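Long-range contacts in nicotinate-nucleotide--dimethylbenzimidazole phosphoribosyltransferase (PDB 1J33), which probably catalyses the transfer of the phosphoribosyl group from nicotinate mononucleotide to 5,6-dimethylbenzimidazole, giving alpha-ribazole 5'-phosphate for cobalamin biosynthesis: residues D14-P19 with R320-A325; P182-V187 with R200-V205; L272-L277 with L290-L295. All coordinates share one frame; numbering follows the deposited sequence.

Interaction 1. Residues D14-P19 with R320-A325; sequences DQLTKP and RILHMA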
ATOM      1  N   ASP A  14      18.099  14.318  -1.169  1.00 18.21           N
ATOM      2  CA  ASP A  14      17.884  15.703  -0.756  1.00 20.59           C
ATOM      3  C   ASP A  14      17.767  16.683  -1.921  1.00 21.87           C
ATOM      4  O   ASP A  14      17.293  17.806  -1.742  1.00 22.22           O
ATOM      5  CB  ASP A  14      19.025  16.151   0.162  1.00 24.61           C
ATOM      6  CG  ASP A  14      19.090  15.352   1.449  1.00 28.33           C
ATOM      7  OD1 ASP A  14      20.161  15.353   2.098  1.00 32.24           O
ATOM      8  OD2 ASP A  14      18.072  14.731   1.821  1.00 29.30           O
ATOM      9  N   GLN A  15      18.196  16.263  -3.107  1.00 20.25           N
ATOM     10  CA  GLN A  15      18.149  17.131  -4.281  1.00 20.45           C
ATOM     11  C   GLN A  15      17.063  16.778  -5.293  1.00 17.21           C
ATOM     12  O   GLN A  15      16.919  17.462  -6.304  1.00 15.73           O
ATOM     13  CB  GLN A  15      19.508  17.135  -4.986  1.00 22.10           C
ATOM     14  CG  GLN A  15      20.640  17.736  -4.159  1.00 28.05           C
ATOM     15  CD  GLN A  15      20.325  19.145  -3.670  1.00 31.51           C
ATOM     16  OE1 GLN A  15      19.866  19.995  -4.437  1.00 32.60           O
ATOM     17  NE2 GLN A  15      20.582  19.399  -2.390  1.00 30.52           N
ATOM     18  N   LEU A  16      16.303  15.720  -5.030  1.00 15.29           N
ATOM     19  CA  LEU A  16      15.236  15.320  -5.944  1.00 15.30           C
ATOM     20  C   LEU A  16      14.203  16.440  -6.057  1.00 15.54           C
ATOM     21  O   LEU A  16      14.060  17.241  -5.138  1.00 15.20           O
ATOM     22  CB  LEU A  16      14.579  14.025  -5.454  1.00 14.71           C
ATOM     23  CG  LEU A  16      15.543  12.832  -5.400  1.00 15.16           C
ATOM     24  CD1 LEU A  16      14.789  11.547  -5.051  1.00 14.96           C
ATOM     25  CD2 LEU A  16      16.234  12.685  -6.754  1.00 14.78           C
ATOM     26  N   THR A  17      13.495  16.495  -7.185  1.00 14.63           N
ATOM     27  CA  THR A  17      12.496  17.533  -7.414  1.00 13.67           C
ATOM     28  C   THR A  17      11.210  17.350  -6.619  1.00 15.72           C
ATOM     29  O   THR A  17      10.200  16.871  -7.137  1.00 15.64           O
ATOM     30  CB  THR A  17      12.134  17.663  -8.916  1.00 13.60           C
ATOM     31  OG1 THR A  17      11.706  16.394  -9.433  1.00 13.53           O
ATOM     32  CG2 THR A  17      13.341  18.156  -9.710  1.00 13.71           C
ATOM     33  N   LYS A  18      11.268  17.742  -5.353  1.00 15.38           N
ATOM     34  CA  LYS A  18      10.129  17.677  -4.443  1.00 16.55           C
ATOM     35  C   LYS A  18      10.547  18.281  -3.117  1.00 16.47           C
ATOM     36  O   LYS A  18      11.738  18.318  -2.798  1.00 15.08           O
ATOM     37  CB  LYS A  18       9.651  16.233  -4.249  1.00 17.76           C
ATOM     38  CG  LYS A  18      10.733  15.198  -4.003  1.00 23.16           C
ATOM     39  CD  LYS A  18      11.302  15.271  -2.618  1.00 25.30           C
ATOM     40  CE  LYS A  18      12.194  14.077  -2.353  1.00 23.14           C
ATOM     41  NZ  LYS A  18      12.909  14.257  -1.074  1.00 22.69           N
ATOM     42  N   PRO A  19       9.583  18.789  -2.332  1.00 15.88           N
ATOM     43  CA  PRO A  19       9.945  19.380  -1.041  1.00 15.46           C
ATOM     44  C   PRO A  19      10.635  18.343  -0.163  1.00 16.60           C
ATOM     45  O   PRO A  19      10.445  17.141  -0.348  1.00 16.38           O
ATOM     46  CB  PRO A  19       8.598  19.812  -0.470  1.00 15.73           C
ATOM     47  CG  PRO A  19       7.784  20.092  -1.698  1.00 15.22           C
ATOM     48  CD  PRO A  19       8.141  18.936  -2.592  1.00 15.70           C
ATOM     49  N   ARG A 320      12.085   3.458  -7.291  1.00 14.50           N
ATOM     50  CA  ARG A 320      12.127   4.433  -8.376  1.00 16.07           C
ATOM     51  C   ARG A 320      12.314   5.875  -7.910  1.00 15.12           C
ATOM     52  O   ARG A 320      12.639   6.748  -8.711  1.00 17.52           O
ATOM     53  CB  ARG A 320      10.852   4.343  -9.220  1.00 15.63           C
ATOM     54  CG  ARG A 320      10.698   3.038  -9.982  1.00 18.51           C
ATOM     55  CD  ARG A 320      11.883   2.777 -10.904  1.00 20.63           C
ATOM     56  NE  ARG A 320      12.067   3.835 -11.896  1.00 23.23           N
ATOM     57  CZ  ARG A 320      12.877   3.740 -12.949  1.00 26.66           C
ATOM     58  NH1 ARG A 320      13.581   2.633 -13.147  1.00 25.18           N
ATOM     59  NH2 ARG A 320      12.979   4.749 -13.808  1.00 26.59           N
ATOM     60  N   ILE A 321      12.114   6.135  -6.626  1.00 13.23           N
ATOM     61  CA  ILE A 321      12.261   7.500  -6.128  1.00 12.81           C
ATOM     62  C   ILE A 321      13.599   8.152  -6.490  1.00 11.86           C
ATOM     63  O   ILE A 321      13.639   9.302  -6.928  1.00 11.07           O
ATOM     64  CB  ILE A 321      12.064   7.551  -4.604  1.00 13.03           C
ATOM     65  CG1 ILE A 321      10.588   7.300  -4.277  1.00 11.61           C
ATOM     66  CG2 ILE A 321      12.515   8.912  -4.053  1.00 10.02           C
ATOM     67  CD1 ILE A 321      10.285   7.282  -2.773  1.00 11.99           C
ATOM     68  N   LEU A 322      14.695   7.422  -6.323  1.00 10.93           N
ATOM     69  CA  LEU A 322      16.002   7.984  -6.631  1.00 11.69           C
ATOM     70  C   LEU A 322      16.245   8.140  -8.138  1.00 12.83           C
ATOM     71  O   LEU A 322      17.226   8.750  -8.550  1.00 16.91           O
ATOM     72  CB  LEU A 322      17.095   7.141  -5.960  1.00 10.54           C
ATOM     73  CG  LEU A 322      17.135   7.421  -4.447  1.00  9.90           C
ATOM     74  CD1 LEU A 322      17.771   6.281  -3.681  1.00  9.03           C
ATOM     75  CD2 LEU A 322      17.872   8.726  -4.202  1.00  7.23           C
ATOM     76  N   HIS A 323      15.335   7.611  -8.952  1.00 13.07           N
ATOM     77  CA  HIS A 323      15.436   7.727 -10.407  1.00 15.14           C
ATOM     78  C   HIS A 323      14.840   9.055 -10.875  1.00 15.28           C
ATOM     79  O   HIS A 323      14.932   9.404 -12.050  1.00 14.38           O
ATOM     80  CB  HIS A 323      14.705   6.570 -11.090  1.00 13.85           C
ATOM     81  CG  HIS A 323      15.388   5.251 -10.925  1.00 16.73           C
ATOM     82  ND1 HIS A 323      16.292   4.763 -11.842  1.00 17.91           N
ATOM     83  CD2 HIS A 323      15.322   4.330  -9.935  1.00 17.48           C
ATOM     84  CE1 HIS A 323      16.754   3.598 -11.424  1.00 19.76           C
ATOM     85  NE2 HIS A 323      16.181   3.312 -10.269  1.00 16.75           N
ATOM     86  N   MET A 324      14.217   9.781  -9.946  1.00 14.89           N
ATOM     87  CA  MET A 324      13.626  11.089 -10.239  1.00 13.10           C
ATOM     88  C   MET A 324      14.760  12.033 -10.570  1.00 12.23           C
ATOM     89  O   MET A 324      15.904  11.774 -10.221  1.00 10.14           O
ATOM     90  CB  MET A 324      12.910  11.656  -9.011  1.00 13.19           C
ATOM     91  CG  MET A 324      11.538  11.083  -8.702  1.00 15.74           C
ATOM     92  SD  MET A 324      11.013  11.676  -7.066  1.00 15.49           S
ATOM     93  CE  MET A 324      10.824  13.435  -7.388  1.00 14.84           C
ATOM     94  N   ALA A 325      14.432  13.144 -11.218  1.00 12.57           N
ATOM     95  CA  ALA A 325      15.435  14.139 -11.562  1.00 13.46           C
ATOM     96  C   ALA A 325      15.695  15.028 -10.349  1.00 14.22           C
ATOM     97  O   ALA A 325      14.821  15.202  -9.498  1.00 15.13           O
ATOM     98  CB  ALA A 325      14.945  14.989 -12.726  1.00 11.91           C
TER

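Interaction 2. Residues P182-V187 with R200-V205; sequences PPEAVV and RKRQAV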
ATOM      1  N   PRO A 182       5.688 -13.276  27.369  1.00 22.17           N
ATOM      2  CA  PRO A 182       4.732 -14.223  27.948  1.00 22.98           C
ATOM      3  C   PRO A 182       3.653 -14.605  26.941  1.00 24.03           C
ATOM      4  O   PRO A 182       3.387 -13.864  25.994  1.00 24.60           O
ATOM      5  CB  PRO A 182       4.154 -13.440  29.120  1.00 23.04           C
ATOM      6  CG  PRO A 182       4.095 -12.053  28.555  1.00 21.48           C
ATOM      7  CD  PRO A 182       5.447 -11.914  27.881  1.00 21.13           C
ATOM      8  N   PRO A 183       3.017 -15.769  27.134  1.00 23.05           N
ATOM      9  CA  PRO A 183       1.962 -16.219  26.224  1.00 24.25           C
ATOM     10  C   PRO A 183       0.939 -15.116  25.927  1.00 24.20           C
ATOM     11  O   PRO A 183       0.591 -14.870  24.772  1.00 22.43           O
ATOM     12  CB  PRO A 183       1.349 -17.397  26.977  1.00 23.94           C
ATOM     13  CG  PRO A 183       2.540 -17.995  27.662  1.00 23.00           C
ATOM     14  CD  PRO A 183       3.263 -16.769  28.190  1.00 23.33           C
ATOM     15  N   GLU A 184       0.475 -14.453  26.979  1.00 24.19           N
ATOM     16  CA  GLU A 184      -0.515 -13.383  26.861  1.00 25.94           C
ATOM     17  C   GLU A 184      -0.175 -12.305  25.829  1.00 25.49           C
ATOM     18  O   GLU A 184      -1.068 -11.677  25.266  1.00 24.34           O
ATOM     19  CB  GLU A 184      -0.720 -12.702  28.223  1.00 28.16           C
ATOM     20  CG  GLU A 184      -1.287 -13.598  29.314  1.00 31.52           C
ATOM     21  CD  GLU A 184      -0.363 -14.742  29.682  1.00 32.66           C
ATOM     22  OE1 GLU A 184       0.805 -14.474  30.044  1.00 32.09           O
ATOM     23  OE2 GLU A 184      -0.806 -15.910  29.613  1.00 36.26           O
ATOM     24  N   ALA A 185       1.113 -12.089  25.583  1.00 25.64           N
ATOM     25  CA  ALA A 185       1.533 -11.060  24.639  1.00 25.14           C
ATOM     26  C   ALA A 185       1.574 -11.513  23.184  1.00 24.83           C
ATOM     27  O   ALA A 185       1.436 -10.694  22.273  1.00 23.64           O
ATOM     28  CB  ALA A 185       2.896 -10.519  25.046  1.00 26.12           C
ATOM     29  N   VAL A 186       1.751 -12.814  22.967  1.00 22.97           N
ATOM     30  CA  VAL A 186       1.849 -13.355  21.615  1.00 23.37           C
ATOM     31  C   VAL A 186       0.643 -14.138  21.094  1.00 24.92           C
ATOM     32  O   VAL A 186       0.608 -14.502  19.922  1.00 23.68           O
ATOM     33  CB  VAL A 186       3.095 -14.262  21.489  1.00 22.61           C
ATOM     34  CG1 VAL A 186       4.360 -13.441  21.726  1.00 22.34           C
ATOM     35  CG2 VAL A 186       3.011 -15.410  22.493  1.00 20.97           C
ATOM     36  N   VAL A 187      -0.345 -14.395  21.947  1.00 26.88           N
ATOM     37  CA  VAL A 187      -1.517 -15.152  21.519  1.00 29.20           C
ATOM     38  C   VAL A 187      -2.677 -14.277  21.051  1.00 33.38           C
ATOM     39  O   VAL A 187      -3.011 -13.275  21.690  1.00 33.70           O
ATOM     40  CB  VAL A 187      -2.017 -16.072  22.643  1.00 28.39           C
ATOM     41  CG1 VAL A 187      -3.360 -16.674  22.264  1.00 26.38           C
ATOM     42  CG2 VAL A 187      -0.994 -17.168  22.900  1.00 28.57           C
ATOM     43  N   ARG A 200      -6.649 -22.311  25.305  1.00 25.35           N
ATOM     44  CA  ARG A 200      -5.930 -23.504  24.876  1.00 27.09           C
ATOM     45  C   ARG A 200      -4.603 -23.189  24.178  1.00 26.46           C
ATOM     46  O   ARG A 200      -3.649 -23.956  24.276  1.00 24.16           O
ATOM     47  CB  ARG A 200      -6.818 -24.339  23.945  1.00 29.32           C
ATOM     48  CG  ARG A 200      -7.401 -25.591  24.593  1.00 33.05           C
ATOM     49  CD  ARG A 200      -8.913 -25.663  24.443  1.00 34.87           C
ATOM     50  NE  ARG A 200      -9.351 -25.472  23.063  1.00 36.38           N
ATOM     51  CZ  ARG A 200     -10.624 -25.491  22.679  1.00 37.29           C
ATOM     52  NH1 ARG A 200     -11.582 -25.700  23.572  1.00 37.88           N
ATOM     53  NH2 ARG A 200     -10.944 -25.287  21.407  1.00 36.06           N
ATOM     54  N   LYS A 201      -4.544 -22.070  23.466  1.00 26.69           N
ATOM     55  CA  LYS A 201      -3.312 -21.700  22.783  1.00 27.49           C
ATOM     56  C   LYS A 201      -2.276 -21.231  23.801  1.00 27.26           C
ATOM     57  O   LYS A 201      -1.127 -21.679  23.781  1.00 27.13           O
ATOM     58  CB  LYS A 201      -3.581 -20.602  21.753  1.00 27.64           C
ATOM     59  CG  LYS A 201      -4.558 -21.030  20.674  1.00 29.18           C
ATOM     60  CD  LYS A 201      -4.300 -20.305  19.368  1.00 32.79           C
ATOM     61  CE  LYS A 201      -4.410 -18.802  19.522  1.00 34.07           C
ATOM     62  NZ  LYS A 201      -4.175 -18.124  18.217  1.00 35.86           N
ATOM     63  N   ARG A 202      -2.690 -20.335  24.694  1.00 26.27           N
ATOM     64  CA  ARG A 202      -1.797 -19.822  25.725  1.00 27.46           C
ATOM     65  C   ARG A 202      -1.222 -20.977  26.538  1.00 28.26           C
ATOM     66  O   ARG A 202      -0.035 -20.980  26.871  1.00 27.47           O
ATOM     67  CB  ARG A 202      -2.544 -18.855  26.646  1.00 28.16           C
ATOM     68  CG  ARG A 202      -2.843 -17.508  26.007  1.00 30.06           C
ATOM     69  CD  ARG A 202      -3.619 -16.598  26.943  1.00 33.48           C
ATOM     70  NE  ARG A 202      -3.647 -15.223  26.447  1.00 36.07           N
ATOM     71  CZ  ARG A 202      -4.335 -14.231  27.008  1.00 38.87           C
ATOM     72  NH1 ARG A 202      -5.066 -14.452  28.095  1.00 40.45           N
ATOM     73  NH2 ARG A 202      -4.291 -13.013  26.482  1.00 38.14           N
ATOM     74  N   GLN A 203      -2.062 -21.961  26.843  1.00 28.60           N
ATOM     75  CA  GLN A 203      -1.622 -23.122  27.613  1.00 30.32           C
ATOM     76  C   GLN A 203      -0.587 -23.941  26.851  1.00 28.90           C
ATOM     77  O   GLN A 203       0.410 -24.379  27.424  1.00 29.80           O
ATOM     78  CB  GLN A 203      -2.819 -24.006  27.966  1.00 34.99           C
ATOM     79  CG  GLN A 203      -3.555 -23.580  29.220  1.00 38.62           C
ATOM     80  CD  GLN A 203      -2.866 -24.065  30.483  1.00 42.77           C
ATOM     81  OE1 GLN A 203      -2.807 -25.268  30.747  1.00 43.61           O
ATOM     82  NE2 GLN A 203      -2.338 -23.130  31.270  1.00 44.82           N
ATOM     83  N   ALA A 204      -0.828 -24.153  25.561  1.00 26.58           N
ATOM     84  CA  ALA A 204       0.093 -24.924  24.737  1.00 25.42           C
ATOM     85  C   ALA A 204       1.431 -24.192  24.662  1.00 24.15           C
ATOM     86  O   ALA A 204       2.492 -24.813  24.714  1.00 22.60           O
ATOM     87  CB  ALA A 204      -0.487 -25.127  23.336  1.00 26.29           C
ATOM     88  N   VAL A 205       1.374 -22.871  24.537  1.00 22.69           N
ATOM     89  CA  VAL A 205       2.590 -22.064  24.478  1.00 23.95           C
ATOM     90  C   VAL A 205       3.344 -22.228  25.802  1.00 25.11           C
ATOM     91  O   VAL A 205       4.549 -22.481  25.815  1.00 25.39           O
ATOM     92  CB  VAL A 205       2.261 -20.567  24.263  1.00 23.43           C
ATOM     93  CG1 VAL A 205       3.501 -19.715  24.501  1.00 21.50           C
ATOM     94  CG2 VAL A 205       1.738 -20.350  22.845  1.00 21.16           C
TER

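Interaction 3. Residues L272-L277 with L290-L295; sequences LFAGHL and LGLRPL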
ATOM      1  N   LEU A 272      15.397  -6.728   5.760  1.00 13.78           N
ATOM      2  CA  LEU A 272      13.963  -6.907   5.959  1.00 12.22           C
ATOM      3  C   LEU A 272      13.090  -5.665   5.775  1.00 11.39           C
ATOM      4  O   LEU A 272      13.456  -4.566   6.171  1.00 11.56           O
ATOM      5  CB  LEU A 272      13.701  -7.466   7.356  1.00 10.89           C
ATOM      6  CG  LEU A 272      14.276  -8.840   7.703  1.00 12.18           C
ATOM      7  CD1 LEU A 272      13.912  -9.177   9.164  1.00  9.79           C
ATOM      8  CD2 LEU A 272      13.713  -9.891   6.748  1.00  9.50           C
ATOM      9  N   PHE A 273      11.926  -5.874   5.173  1.00 10.86           N
ATOM     10  CA  PHE A 273      10.939  -4.823   4.956  1.00 10.17           C
ATOM     11  C   PHE A 273       9.619  -5.429   5.394  1.00 10.44           C
ATOM     12  O   PHE A 273       9.238  -6.497   4.910  1.00 13.46           O
ATOM     13  CB  PHE A 273      10.869  -4.453   3.480  1.00 10.60           C
ATOM     14  CG  PHE A 273      12.103  -3.773   2.980  1.00 12.51           C
ATOM     15  CD1 PHE A 273      12.236  -2.394   3.074  1.00 11.29           C
ATOM     16  CD2 PHE A 273      13.159  -4.516   2.465  1.00 12.62           C
ATOM     17  CE1 PHE A 273      13.398  -1.763   2.670  1.00 11.65           C
ATOM     18  CE2 PHE A 273      14.330  -3.892   2.058  1.00 13.45           C
ATOM     19  CZ  PHE A 273      14.449  -2.513   2.161  1.00 12.90           C
ATOM     20  N   ALA A 274       8.931  -4.772   6.319  1.00  9.43           N
ATOM     21  CA  ALA A 274       7.653  -5.282   6.789  1.00  8.69           C
ATOM     22  C   ALA A 274       6.550  -4.906   5.811  1.00  9.13           C
ATOM     23  O   ALA A 274       6.214  -3.733   5.655  1.00 10.54           O
ATOM     24  CB  ALA A 274       7.340  -4.728   8.170  1.00  8.65           C
ATOM     25  N   GLY A 275       5.982  -5.905   5.154  1.00  9.28           N
ATOM     26  CA  GLY A 275       4.920  -5.629   4.209  1.00  8.32           C
ATOM     27  C   GLY A 275       3.699  -5.005   4.857  1.00  8.94           C
ATOM     28  O   GLY A 275       3.091  -4.093   4.293  1.00  8.22           O
ATOM     29  N   HIS A 276       3.339  -5.483   6.044  1.00  9.45           N
ATOM     30  CA  HIS A 276       2.163  -4.965   6.735  1.00 12.10           C
ATOM     31  C   HIS A 276       2.135  -5.320   8.219  1.00 13.14           C
ATOM     32  O   HIS A 276       3.007  -6.031   8.730  1.00 13.43           O
ATOM     33  CB  HIS A 276       0.883  -5.517   6.076  1.00  9.01           C
ATOM     34  CG  HIS A 276       0.657  -6.982   6.316  1.00 10.52           C
ATOM     35  ND1 HIS A 276      -0.551  -7.488   6.748  1.00 11.26           N
ATOM     36  CD2 HIS A 276       1.486  -8.048   6.199  1.00 11.46           C
ATOM     37  CE1 HIS A 276      -0.456  -8.798   6.890  1.00 11.26           C
ATOM     38  NE2 HIS A 276       0.771  -9.164   6.564  1.00 11.17           N
ATOM     39  N   LEU A 277       1.130  -4.790   8.909  1.00 13.02           N
ATOM     40  CA  LEU A 277       0.915  -5.086  10.317  1.00 12.83           C
ATOM     41  C   LEU A 277      -0.401  -5.861  10.304  1.00 12.69           C
ATOM     42  O   LEU A 277      -1.446  -5.310   9.965  1.00 13.37           O
ATOM     43  CB  LEU A 277       0.750  -3.805  11.141  1.00 14.41           C
ATOM     44  CG  LEU A 277       0.445  -4.042  12.628  1.00 15.81           C
ATOM     45  CD1 LEU A 277       1.629  -4.734  13.285  1.00 12.72           C
ATOM     46  CD2 LEU A 277       0.154  -2.724  13.324  1.00 18.27           C
ATOM     47  N   LEU A 290      12.206  -6.226  15.615  1.00 11.62           N
ATOM     48  CA  LEU A 290      12.929  -6.189  14.349  1.00 14.29           C
ATOM     49  C   LEU A 290      13.237  -4.746  13.972  1.00 14.21           C
ATOM     50  O   LEU A 290      14.054  -4.494  13.091  1.00 14.91           O
ATOM     51  CB  LEU A 290      12.108  -6.852  13.241  1.00 15.52           C
ATOM     52  CG  LEU A 290      11.980  -8.381  13.306  1.00 18.43           C
ATOM     53  CD1 LEU A 290      10.974  -8.870  12.275  1.00 16.69           C
ATOM     54  CD2 LEU A 290      13.338  -9.018  13.067  1.00 14.96           C
ATOM     55  N   GLY A 291      12.577  -3.808  14.651  1.00 15.54           N
ATOM     56  CA  GLY A 291      12.782  -2.392  14.387  1.00 17.16           C
ATOM     57  C   GLY A 291      12.279  -1.959  13.022  1.00 18.80           C
ATOM     58  O   GLY A 291      12.874  -1.085  12.386  1.00 18.73           O
ATOM     59  N   LEU A 292      11.168  -2.548  12.582  1.00 17.62           N
ATOM     60  CA  LEU A 292      10.602  -2.254  11.268  1.00 16.56           C
ATOM     61  C   LEU A 292       9.222  -1.608  11.293  1.00 15.54           C
ATOM     62  O   LEU A 292       8.380  -1.957  12.118  1.00 15.72           O
ATOM     63  CB  LEU A 292      10.504  -3.545  10.456  1.00 14.88           C
ATOM     64  CG  LEU A 292      11.780  -4.368  10.274  1.00 16.88           C
ATOM     65  CD1 LEU A 292      11.408  -5.716   9.684  1.00 15.00           C
ATOM     66  CD2 LEU A 292      12.764  -3.626   9.373  1.00 15.67           C
ATOM     67  N   ARG A 293       8.992  -0.681  10.367  1.00 15.07           N
ATOM     68  CA  ARG A 293       7.696  -0.017  10.257  1.00 15.59           C
ATOM     69  C   ARG A 293       6.921  -0.695   9.134  1.00 14.70           C
ATOM     70  O   ARG A 293       7.433  -0.860   8.027  1.00 14.56           O
ATOM     71  CB  ARG A 293       7.857   1.469   9.926  1.00 18.56           C
ATOM     72  CG  ARG A 293       6.523   2.183   9.773  1.00 22.54           C
ATOM     73  CD  ARG A 293       6.695   3.631   9.369  1.00 27.09           C
ATOM     74  NE  ARG A 293       5.428   4.355   9.420  1.00 34.65           N
ATOM     75  CZ  ARG A 293       4.401   4.143   8.599  1.00 36.92           C
ATOM     76  NH1 ARG A 293       4.483   3.224   7.645  1.00 38.09           N
ATOM     77  NH2 ARG A 293       3.285   4.847   8.737  1.00 37.15           N
ATOM     78  N   PRO A 294       5.668  -1.088   9.400  1.00 14.16           N
ATOM     79  CA  PRO A 294       4.837  -1.754   8.389  1.00 14.64           C
ATOM     80  C   PRO A 294       4.508  -0.806   7.245  1.00 14.94           C
ATOM     81  O   PRO A 294       4.154   0.348   7.478  1.00 13.07           O
ATOM     82  CB  PRO A 294       3.572  -2.141   9.165  1.00 13.90           C
ATOM     83  CG  PRO A 294       3.977  -2.062  10.606  1.00 17.12           C
ATOM     84  CD  PRO A 294       4.919  -0.905  10.653  1.00 14.59           C
ATOM     85  N   LEU A 295       4.623  -1.295   6.015  1.00 13.09           N
ATOM     86  CA  LEU A 295       4.314  -0.483   4.846  1.00 13.94           C
ATOM     87  C   LEU A 295       2.801  -0.373   4.668  1.00 13.44           C
ATOM     88  O   LEU A 295       2.300   0.630   4.166  1.00 15.23           O
ATOM     89  CB  LEU A 295       4.926  -1.108   3.589  1.00 13.76           C
ATOM     90  CG  LEU A 295       6.446  -1.011   3.478  1.00 15.83           C
ATOM     91  CD1 LEU A 295       6.937  -1.875   2.334  1.00 13.19           C
ATOM     92  CD2 LEU A 295       6.835   0.438   3.263  1.00 15.28           C
TER
HETATM   93  O   HOH W   1       9.687  -2.062   6.889  1.00 11.95           O

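Interaction 1. Residues D14-P19 with R320-A325
L16 drives its two methyls into the turn I321-M324. CD1 lies 3.6 Å from I321 CG2, where the two side chains cross at about a right angle. The same methyl sits a short 3.1 Å from I321 O, a carbonyl that already accepts the backbone N-H of M324. The other branch of L16 leans on M324, with CD2 4.1 Å from M324 CB. This is the tightly packed, buried part. M324 bends at its last torsion (chi3 67°), and this curls the terminal methyl back to the loop. CE of M324 ends 3.5 Å from T17 O and 3.8 Å from K18 CG. The amine of K18 goes elsewhere, to a salt bridge with E27.

Toward Q15 and A325, both partly exposed, the contact is looser and mostly backbone. T17 N donates to A325 O at 3.0 Å, in the carbonyl plane, with an N-H...O angle of 147°. L16 CA adds a CA-H...O contact to the same oxygen. T17 itself is buried, and its OG1 is hydrogen-bonded to N77 of the second subunit.

T17 is the centre of an inverse gamma turn in the loop after helix 4-13. The arrangement is that turn laid against the type I beta turn I321-M324 at the end of helix 306-321.

Interaction 2. Residues P182-V187 with R200-V205
V187 CG1 stands opposite the backbone N across the CA-CB bond (chi1 171°), and this sends it to K201 while CG2 turns to R202. The R202 chain runs extended from CG to NE (chi2 178°), long enough to carry its guanidinium from helix 195-209 over to E184. V187 CG1 touches K201 CE at 3.6 Å. V187 CG2 lies 3.6 Å from R202 CG, so the aliphatic part of the arginine covers the valine. CB of V187 is at the edge of the guanidinium, near its plane.

E184 crosses R202 at about a right angle. Both lie at the more exposed border of the contact. CG of E184 sits over one guanidinium face, 3.9 Å from R202 CZ. The carboxylate and guanidinium planes are 71° apart. E184 OE2 is 4.3 Å from R202 NE, well out of the guanidinium plane, and no N-H points at it. The two charges probably attract, but there is no salt bridge.

Both segments belong to the long helical connection that leads from strand 157-163 to its parallel neighbour, strand 247-249. The short helix 183-186 follows helix 167-179 there, and V186 packs back on A172, T175 and A176 of that helix. V187, just after the short helix, faces helix 195-209 instead.

Farther along, P183 meets V205. The proline CG is 3.7 Å from V205 CG1, and its CB is 3.8 Å from R202 O. V205 CG2 also reaches V187 CG2 at 4.2 Å. K201 is buried, and beyond its contact with V187 its NZ hydrogen-bonds to G188 O.

Interaction 3. Residues L272-L277 with L290-L295
P294 sets the CB-CG edge of its ring over one face of the peptide group joining H276 to L277. Its CB stands 3.6 Å from H276 C, nearly straight above the plane, and its CG touches L277 CB at 3.7 Å. The true aromatic rings take a different course. The side chains of F273 and H276 leave the backbone away from 290-295, and F273 makes a cation-pi contact with R32. H276 is about 10 Å, side chain to side chain, from E304, the predicted proton acceptor.

The carbonyl group of A274 is gripped from the other segment. L295 N donates to A274 O at 2.9 Å with an N-H...O angle of 157°, the donor tilted 22° from the carbonyl plane. L295 CG also packs against this oxygen. On its amide side, A274 N gives its hydrogen to a water, and the water donates to R293 O at 2.8 Å.

Leucines close the other end. L292 holds CG anti to its carbonyl carbon (chi1 -55°), which brings CD1 to 3.7 Å from L272 CB. L292 CB lies 4.1 Å from A274 CB. L272 CD1 reaches L290 CD2 at 3.9 Å. G291, with positive phi, is the C-prime residue of the Schellman motif that ends helix 281-290; L292 follows directly after it.

Strand 272-274 is an outermost strand, within this chain, of the parallel sheet, bonded through F273 and G275 to L247 and L249. The loop 290-295 bonds A274 O directly and A274 N through water, so both polar groups are satisfied within a largely apolar contact.

From the N terminus, the chain first passes D14-P19, between helices 4-13 and 24-37. Its partner R320-A325 comes 301 residues later, so interaction 1 spans almost the whole protein and ties its two ends together. Interactions 2 and 3 both fall within that span. They follow one another without crossing, and each closes a short loop of 12 intervening residues. Interaction 2 joins two helices of the connection between strands 157-163 and 247-249. Interaction 3 fastens the end strand 272-274 to the loop after helix 281-290. Interactions 1 and 2 lie on opposite sides of the chain's centre, with centres 46 Å apart. Interactions 1 and 3 both touch the second subunit.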